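Local coordinates for protein gluconate kinase (PDB 3LL3) that probably phosphorylates a sugar or sugar acid such as gluconate with ATP, as an FGGY-family carbohydrate kinase, and binds ATP and D-xylulose, at residues 168-173 with 212-217; 208-213 with 235-240. One frame throughout, in Å; residues are numbered along the deposited sequence.

Contact 1: residues 168-173 with 212-217; sequences KLVTDT and KVIFPI
Between K168 and I214 the two backbones come no nearer than 7.6 Å from CA to CA, and no backbone hydrogen bond joins 168-173 to 212-217, so every bridge involves a side chain, one of them ending on a backbone carbonyl. The side chains of K168 and I214 run antiparallel alongside each other, the lysine laying its aliphatic part over the methyl branch of the isoleucine: CD of K168 is 3.9 Å from CG2 of I214, and its CB is almost as close to the same methyl. The lysine chain runs out nearly straight and then bends at its last torsion (chi4 69°), which turns NZ toward the carbonyl oxygen of F215. NZ donates to F215 O at 3.0 Å, approaching at a C=O...N angle of 136° and tilted 30° from the carbonyl plane. That carbonyl precedes the cis peptide bond to P216, whose CD lies 4.1 Å from K168 NZ. The CA–CB bond of F215 points away from 168-173, and P216 CB rests on one face of its ring, toward the rim. The other branch of I214 reaches V170, with CD1 of I214 4.4 Å from V170 CG1, a loose apolar touch. Both segments belong to the N-terminal FGGY domain, of the actin-like ATPase clan. Strand 170-172 pairs in parallel with 206-208, whereas the short, weakly bonded strand 213-214 is the outermost, within this chain, of the six-stranded mixed sheet and is bonded there to strand 232-238. The contact thus ties a small two-stranded sheet to the rim of the large one, at the protein surface. From helix 157-166, I162 and T166 pack on I214, and V170 also rests on L235 and A208. The lysine's ammonium group and its carbonyl acceptor both belong to exposed residues.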
ATOM      1  N   LYS A 168     -31.741  36.304  23.153  1.00 34.41           N
ATOM      2  CA  LYS A 168     -30.872  37.066  22.257  1.00 31.43           C
ATOM      3  C   LYS A 168     -30.191  36.166  21.210  1.00 31.28           C
ATOM      4  O   LYS A 168     -29.883  35.005  21.478  1.00 31.21           O
ATOM      5  CB  LYS A 168     -29.852  37.874  23.058  1.00 33.80           C
ATOM      6  CG  LYS A 168     -30.486  38.991  23.896  1.00 37.06           C
ATOM      7  CD  LYS A 168     -29.457  39.841  24.632  1.00 39.10           C
ATOM      8  CE  LYS A 168     -30.087  41.140  25.144  1.00 43.09           C
ATOM      9  NZ  LYS A 168     -31.064  40.910  26.251  1.00 41.51           N
ATOM     10  N   LEU A 169     -30.001  36.704  20.011  1.00 26.93           N
ATOM     11  CA  LEU A 169     -29.332  36.003  18.928  1.00 31.71           C
ATOM     12  C   LEU A 169     -28.009  36.682  18.636  1.00 31.38           C
ATOM     13  O   LEU A 169     -27.967  37.680  17.917  1.00 30.12           O
ATOM     14  CB  LEU A 169     -30.182  36.014  17.657  1.00 30.72           C
ATOM     15  CG  LEU A 169     -31.116  34.830  17.426  1.00 35.21           C
ATOM     16  CD1 LEU A 169     -31.784  34.926  16.046  1.00 38.23           C
ATOM     17  CD2 LEU A 169     -30.354  33.533  17.542  1.00 34.68           C
ATOM     18  N   VAL A 170     -26.927  36.119  19.175  1.00 27.99           N
ATOM     19  CA  VAL A 170     -25.603  36.687  19.003  1.00 27.43           C
ATOM     20  C   VAL A 170     -24.590  35.577  18.733  1.00 26.73           C
ATOM     21  O   VAL A 170     -24.659  34.508  19.345  1.00 25.25           O
ATOM     22  CB  VAL A 170     -25.171  37.433  20.263  1.00 29.60           C
ATOM     23  CG1 VAL A 170     -23.800  38.054  20.065  1.00 27.81           C
ATOM     24  CG2 VAL A 170     -26.210  38.508  20.631  1.00 32.77           C
ATOM     25  N   THR A 171     -23.677  35.821  17.804  1.00 25.04           N
ATOM     26  CA  THR A 171     -22.553  34.903  17.581  1.00 26.75           C
ATOM     27  C   THR A 171     -21.229  35.627  17.858  1.00 26.22           C
ATOM     28  O   THR A 171     -21.175  36.862  17.818  1.00 29.04           O
ATOM     29  CB  THR A 171     -22.576  34.304  16.152  1.00 28.72           C
ATOM     30  OG1 THR A 171     -21.640  33.223  16.067  1.00 27.42           O
ATOM     31  CG2 THR A 171     -22.242  35.360  15.095  1.00 26.41           C
ATOM     32  N   ASP A 172     -20.164  34.891  18.164  1.00 23.85           N
ATOM     33  CA  ASP A 172     -18.885  35.552  18.358  1.00 24.73           C
ATOM     34  C   ASP A 172     -18.113  35.480  17.051  1.00 22.36           C
ATOM     35  O   ASP A 172     -18.427  34.674  16.181  1.00 24.21           O
ATOM     36  CB  ASP A 172     -18.060  34.893  19.472  1.00 23.97           C
ATOM     37  CG  ASP A 172     -17.563  33.511  19.075  1.00 25.06           C
ATOM     38  OD1 ASP A 172     -16.358  33.358  18.767  1.00 26.16           O
ATOM     39  OD2 ASP A 172     -18.392  32.574  19.059  1.00 25.29           O
ATOM     40  N   THR A 173     -17.108  36.329  16.926  1.00 21.99           N
ATOM     41  CA  THR A 173     -16.266  36.377  15.747  1.00 23.24           C
ATOM     42  C   THR A 173     -15.717  34.991  15.337  1.00 23.96           C
ATOM     43  O   THR A 173     -15.707  34.674  14.166  1.00 21.10           O
ATOM     44  CB  THR A 173     -15.077  37.321  15.974  1.00 24.88           C
ATOM     45  OG1 THR A 173     -15.554  38.616  16.379  1.00 26.22           O
ATOM     46  CG2 THR A 173     -14.254  37.445  14.722  1.00 24.40           C
ATOM     47  N   LYS A 212     -18.059  38.888  25.421  1.00 27.64           N
ATOM     48  CA  LYS A 212     -19.274  39.671  25.634  1.00 28.65           C
ATOM     49  C   LYS A 212     -20.256  38.976  26.576  1.00 28.10           C
ATOM     50  O   LYS A 212     -20.532  37.789  26.439  1.00 27.93           O
ATOM     51  CB  LYS A 212     -19.975  40.012  24.317  1.00 29.13           C
ATOM     52  CG  LYS A 212     -21.284  40.796  24.575  1.00 29.92           C
ATOM     53  CD  LYS A 212     -21.530  41.876  23.556  1.00 36.26           C
ATOM     54  CE  LYS A 212     -22.759  42.721  23.950  1.00 41.05           C
ATOM     55  NZ  LYS A 212     -22.905  43.934  23.095  1.00 47.36           N
ATOM     56  N   VAL A 213     -20.782  39.727  27.529  1.00 28.32           N
ATOM     57  CA  VAL A 213     -21.761  39.195  28.466  1.00 31.07           C
ATOM     58  C   VAL A 213     -23.142  39.306  27.842  1.00 30.81           C
ATOM     59  O   VAL A 213     -23.567  40.394  27.470  1.00 30.39           O
ATOM     60  CB  VAL A 213     -21.757  39.977  29.793  1.00 31.16           C
ATOM     61  CG1 VAL A 213     -22.834  39.438  30.716  1.00 35.05           C
ATOM     62  CG2 VAL A 213     -20.386  39.898  30.474  1.00 30.58           C
ATOM     63  N   ILE A 214     -23.824  38.174  27.701  1.00 30.59           N
ATOM     64  CA  ILE A 214     -25.185  38.148  27.193  1.00 30.21           C
ATOM     65  C   ILE A 214     -26.134  38.031  28.391  1.00 36.65           C
ATOM     66  O   ILE A 214     -26.163  36.997  29.064  1.00 35.05           O
ATOM     67  CB  ILE A 214     -25.422  36.957  26.270  1.00 31.00           C
ATOM     68  CG1 ILE A 214     -24.252  36.764  25.284  1.00 30.46           C
ATOM     69  CG2 ILE A 214     -26.740  37.133  25.527  1.00 32.65           C
ATOM     70  CD1 ILE A 214     -23.934  37.967  24.440  1.00 30.38           C
ATOM     71  N   PHE A 215     -26.904  39.095  28.640  1.00 38.03           N
ATOM     72  CA  PHE A 215     -27.671  39.259  29.869  1.00 39.84           C
ATOM     73  C   PHE A 215     -29.039  39.842  29.522  1.00 43.62           C
ATOM     74  O   PHE A 215     -29.159  40.605  28.559  1.00 45.67           O
ATOM     75  CB  PHE A 215     -26.921  40.231  30.790  1.00 43.91           C
ATOM     76  CG  PHE A 215     -27.295  40.128  32.252  1.00 46.72           C
ATOM     77  CD1 PHE A 215     -26.760  39.126  33.058  1.00 43.57           C
ATOM     78  CD2 PHE A 215     -28.159  41.058  32.835  1.00 48.47           C
ATOM     79  CE1 PHE A 215     -27.098  39.039  34.411  1.00 44.66           C
ATOM     80  CE2 PHE A 215     -28.494  40.977  34.193  1.00 46.87           C
ATOM     81  CZ  PHE A 215     -27.969  39.970  34.977  1.00 45.76           C
ATOM     82  N   PRO A 216     -30.084  39.478  30.287  1.00 41.92           N
ATOM     83  CA  PRO A 216     -30.064  38.497  31.371  1.00 40.35           C
ATOM     84  C   PRO A 216     -30.546  37.143  30.901  1.00 37.55           C
ATOM     85  O   PRO A 216     -31.087  37.031  29.811  1.00 36.59           O
ATOM     86  CB  PRO A 216     -31.098  39.052  32.363  1.00 41.89           C
ATOM     87  CG  PRO A 216     -31.694  40.298  31.710  1.00 43.57           C
ATOM     88  CD  PRO A 216     -31.358  40.212  30.265  1.00 43.99           C
ATOM     89  N   ILE A 217     -30.360  36.131  31.738  1.00 36.49           N
ATOM     90  CA  ILE A 217     -30.962  34.828  31.522  1.00 35.61           C
ATOM     91  C   ILE A 217     -32.420  34.914  31.956  1.00 38.72           C
ATOM     92  O   ILE A 217     -32.742  35.626  32.914  1.00 38.08           O
ATOM     93  CB  ILE A 217     -30.243  33.756  32.360  1.00 37.30           C
ATOM     94  CG1 ILE A 217     -28.786  33.615  31.903  1.00 35.74           C
ATOM     95  CG2 ILE A 217     -30.973  32.424  32.282  1.00 36.52           C
ATOM     96  CD1 ILE A 217     -27.965  32.640  32.736  1.00 34.60           C
TER

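Contact 2: residues 208-213 with 235-240. With XUL (D-xylulose), chain E.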
ATOM      1  N   ALA A 208     -20.332  39.596  17.998  1.00 26.26           N
ATOM      2  CA  ALA A 208     -19.639  40.268  19.091  1.00 30.18           C
ATOM      3  C   ALA A 208     -18.360  39.518  19.468  1.00 28.15           C
ATOM      4  O   ALA A 208     -18.077  38.455  18.907  1.00 25.90           O
ATOM      5  CB  ALA A 208     -20.548  40.398  20.304  1.00 29.11           C
ATOM      6  N   GLN A 209     -17.605  40.075  20.417  1.00 29.44           N
ATOM      7  CA  GLN A 209     -16.397  39.411  20.957  1.00 28.87           C
ATOM      8  C   GLN A 209     -16.771  38.243  21.866  1.00 29.15           C
ATOM      9  O   GLN A 209     -17.829  38.263  22.510  1.00 28.20           O
ATOM     10  CB  GLN A 209     -15.554  40.366  21.809  1.00 32.35           C
ATOM     11  CG  GLN A 209     -15.300  41.748  21.246  1.00 40.19           C
ATOM     12  CD  GLN A 209     -14.904  42.724  22.352  1.00 48.73           C
ATOM     13  OE1 GLN A 209     -14.200  42.354  23.301  1.00 50.13           O
ATOM     14  NE2 GLN A 209     -15.370  43.966  22.248  1.00 50.08           N
ATOM     15  N   PRO A 210     -15.891  37.226  21.939  1.00 28.20           N
ATOM     16  CA  PRO A 210     -16.071  36.045  22.798  1.00 26.78           C
ATOM     17  C   PRO A 210     -16.332  36.373  24.262  1.00 25.49           C
ATOM     18  O   PRO A 210     -17.001  35.586  24.926  1.00 23.95           O
ATOM     19  CB  PRO A 210     -14.740  35.295  22.654  1.00 22.87           C
ATOM     20  CG  PRO A 210     -14.308  35.619  21.246  1.00 25.52           C
ATOM     21  CD  PRO A 210     -14.744  37.069  21.022  1.00 25.37           C
ATOM     22  N   THR A 211     -15.832  37.506  24.745  1.00 26.15           N
ATOM     23  CA  THR A 211     -15.964  37.860  26.150  1.00 26.45           C
ATOM     24  C   THR A 211     -17.269  38.607  26.451  1.00 28.98           C
ATOM     25  O   THR A 211     -17.549  38.933  27.603  1.00 25.05           O
ATOM     26  CB  THR A 211     -14.787  38.740  26.618  1.00 27.97           C
ATOM     27  OG1 THR A 211     -14.523  39.744  25.630  1.00 28.66           O
ATOM     28  CG2 THR A 211     -13.515  37.892  26.821  1.00 26.43           C
ATOM     29  N   LYS A 212     -18.059  38.888  25.421  1.00 27.64           N
ATOM     30  CA  LYS A 212     -19.274  39.671  25.634  1.00 28.65           C
ATOM     31  C   LYS A 212     -20.256  38.976  26.576  1.00 28.10           C
ATOM     32  O   LYS A 212     -20.532  37.789  26.439  1.00 27.93           O
ATOM     33  CB  LYS A 212     -19.975  40.012  24.317  1.00 29.13           C
ATOM     34  CG  LYS A 212     -21.284  40.796  24.575  1.00 29.92           C
ATOM     35  CD  LYS A 212     -21.530  41.876  23.556  1.00 36.26           C
ATOM     36  CE  LYS A 212     -22.759  42.721  23.950  1.00 41.05           C
ATOM     37  NZ  LYS A 212     -22.905  43.934  23.095  1.00 47.36           N
ATOM     38  N   VAL A 213     -20.782  39.727  27.529  1.00 28.32           N
ATOM     39  CA  VAL A 213     -21.761  39.195  28.466  1.00 31.07           C
ATOM     40  C   VAL A 213     -23.142  39.306  27.842  1.00 30.81           C
ATOM     41  O   VAL A 213     -23.567  40.394  27.470  1.00 30.39           O
ATOM     42  CB  VAL A 213     -21.757  39.977  29.793  1.00 31.16           C
ATOM     43  CG1 VAL A 213     -22.834  39.438  30.716  1.00 35.05           C
ATOM     44  CG2 VAL A 213     -20.386  39.898  30.474  1.00 30.58           C
ATOM     45  N   LEU A 235     -20.454  34.949  26.030  1.00 24.29           N
ATOM     46  CA  LEU A 235     -20.729  34.529  24.673  1.00 24.75           C
ATOM     47  C   LEU A 235     -19.896  33.299  24.258  1.00 23.93           C
ATOM     48  O   LEU A 235     -20.418  32.350  23.679  1.00 24.31           O
ATOM     49  CB  LEU A 235     -20.514  35.685  23.708  1.00 24.97           C
ATOM     50  CG  LEU A 235     -20.894  35.371  22.267  1.00 25.52           C
ATOM     51  CD1 LEU A 235     -22.336  34.811  22.168  1.00 25.20           C
ATOM     52  CD2 LEU A 235     -20.684  36.597  21.363  1.00 23.84           C
ATOM     53  N   GLY A 236     -18.609  33.305  24.566  1.00 23.93           N
ATOM     54  CA  GLY A 236     -17.778  32.151  24.243  1.00 22.93           C
ATOM     55  C   GLY A 236     -17.254  32.131  22.820  1.00 25.10           C
ATOM     56  O   GLY A 236     -17.278  33.152  22.143  1.00 24.64           O
ATOM     57  N   ALA A 237     -16.780  30.965  22.366  1.00 23.42           N
ATOM     58  CA  ALA A 237     -16.077  30.858  21.097  1.00 23.03           C
ATOM     59  C   ALA A 237     -16.080  29.430  20.564  1.00 21.46           C
ATOM     60  O   ALA A 237     -16.709  28.542  21.132  1.00 22.08           O
ATOM     61  CB  ALA A 237     -14.651  31.356  21.234  1.00 21.47           C
ATOM     62  N   SER A 238     -15.378  29.228  19.458  1.00 21.03           N
ATOM     63  CA  SER A 238     -15.343  27.930  18.788  1.00 21.33           C
ATOM     64  C   SER A 238     -14.388  26.952  19.500  1.00 24.63           C
ATOM     65  O   SER A 238     -13.436  27.374  20.166  1.00 21.90           O
ATOM     66  CB  SER A 238     -14.871  28.130  17.357  1.00 23.72           C
ATOM     67  OG  SER A 238     -13.518  28.558  17.332  1.00 24.70           O
ATOM     68  N   ASP A 239     -14.619  25.652  19.324  1.00 25.14           N
ATOM     69  CA  ASP A 239     -13.752  24.643  19.929  1.00 24.13           C
ATOM     70  C   ASP A 239     -12.327  24.745  19.371  1.00 25.09           C
ATOM     71  O   ASP A 239     -11.349  24.571  20.096  1.00 22.47           O
ATOM     72  CB  ASP A 239     -14.333  23.244  19.702  1.00 28.78           C
ATOM     73  CG  ASP A 239     -14.622  22.945  18.230  1.00 31.08           C
ATOM     74  OD1 ASP A 239     -14.325  23.792  17.360  1.00 32.05           O
ATOM     75  OD2 ASP A 239     -15.158  21.853  17.928  1.00 36.51           O
ATOM     76  N   GLY A 240     -12.213  25.058  18.085  1.00 24.67           N
ATOM     77  CA  GLY A 240     -10.918  25.228  17.444  1.00 24.62           C
ATOM     78  C   GLY A 240     -10.066  26.328  18.053  1.00 22.38           C
ATOM     79  O   GLY A 240      -8.885  26.125  18.350  1.00 23.75           O
TER
HETATM   80  C1  XUL E7778     -12.351  23.158  13.175  1.00 44.45           C
HETATM   81  C2  XUL E7778     -13.069  22.478  11.996  1.00 45.19           C
HETATM   82  C3  XUL E7778     -13.979  21.242  12.240  1.00 44.11           C
HETATM   83  C4  XUL E7778     -14.367  20.976  13.708  1.00 43.41           C
HETATM   84  C5  XUL E7778     -15.374  21.992  14.279  1.00 40.47           C
HETATM   85  O1  XUL E7778     -10.958  23.005  13.038  1.00 47.29           O
HETATM   86  O2  XUL E7778     -12.879  22.887  10.875  1.00 41.71           O
HETATM   87  O3  XUL E7778     -13.320  20.085  11.790  1.00 41.02           O
HETATM   88  O4  XUL E7778     -14.939  19.689  13.764  1.00 46.77           O
HETATM   89  O5  XUL E7778     -16.090  21.447  15.362  1.00 35.38           O
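P210 and G236 meet at the centre of the contact, where G236 N donates to P210 O over 2.8 Å. Next to it L235 N donates to K212 O at 2.9 Å. L235 holds CG anti to its backbone N (chi1 -175°); with chi2 at 53° setting the two CD methyls, CD2 lies 3.9 Å from A208 CB and close to the carbonyl oxygen of Q209. L235 CB sits against K212 O, beside the bonded amide. The proline ring meets the strand through CB: P210 CB is 3.4 Å from G236 O and 4.2 Å from CB of A237, while P210 CA makes a CH...O contact with that same carbonyl oxygen of G236. G236 itself has a positive phi with an extended psi, a backbone conformation open chiefly to glycine. A type I beta turn from Q209 to K212, closed by K212 N to Q209 O, presents both acceptor carbonyls to strand 232-238, an inner strand of the six-stranded sheet of the N-terminal FGGY domain. D172 of strand 170-172 also packs on L235, and L437 of helix 429-441 touches P210. At its far end the strand passes into helix 239-245, with S238 as N-cap, its OG accepting from Y241 N. D239 follows in the first turn; its CG stands between N and C (chi1 54°), and OD2 accepts a 2.8 Å hydrogen bond from O5 of D-xylulose, which H81, R344 and the amide of M80 also hold.

In the fold
The centres of contacts 1 and 2 lie about 9 Å apart, on the same side of the chain's centre and within the N-terminal FGGY domain. Along the chain come 168-173, then 208-213 running into 212-217 with K212 and V213 shared, and last 235-240. The two contacts also meet directly: T171 and T173 probably hydrogen-bond to the backbone of A208 as strand 170-172 pairs with 206-208, and D172 packs against G236 and A237. Strands 213-214 and 232-238 are neighbours in the mixed sheet. Together the contacts lead from the exposed sheet edge inward along strand 232-238, whose end delivers D239 to the sugar pocket.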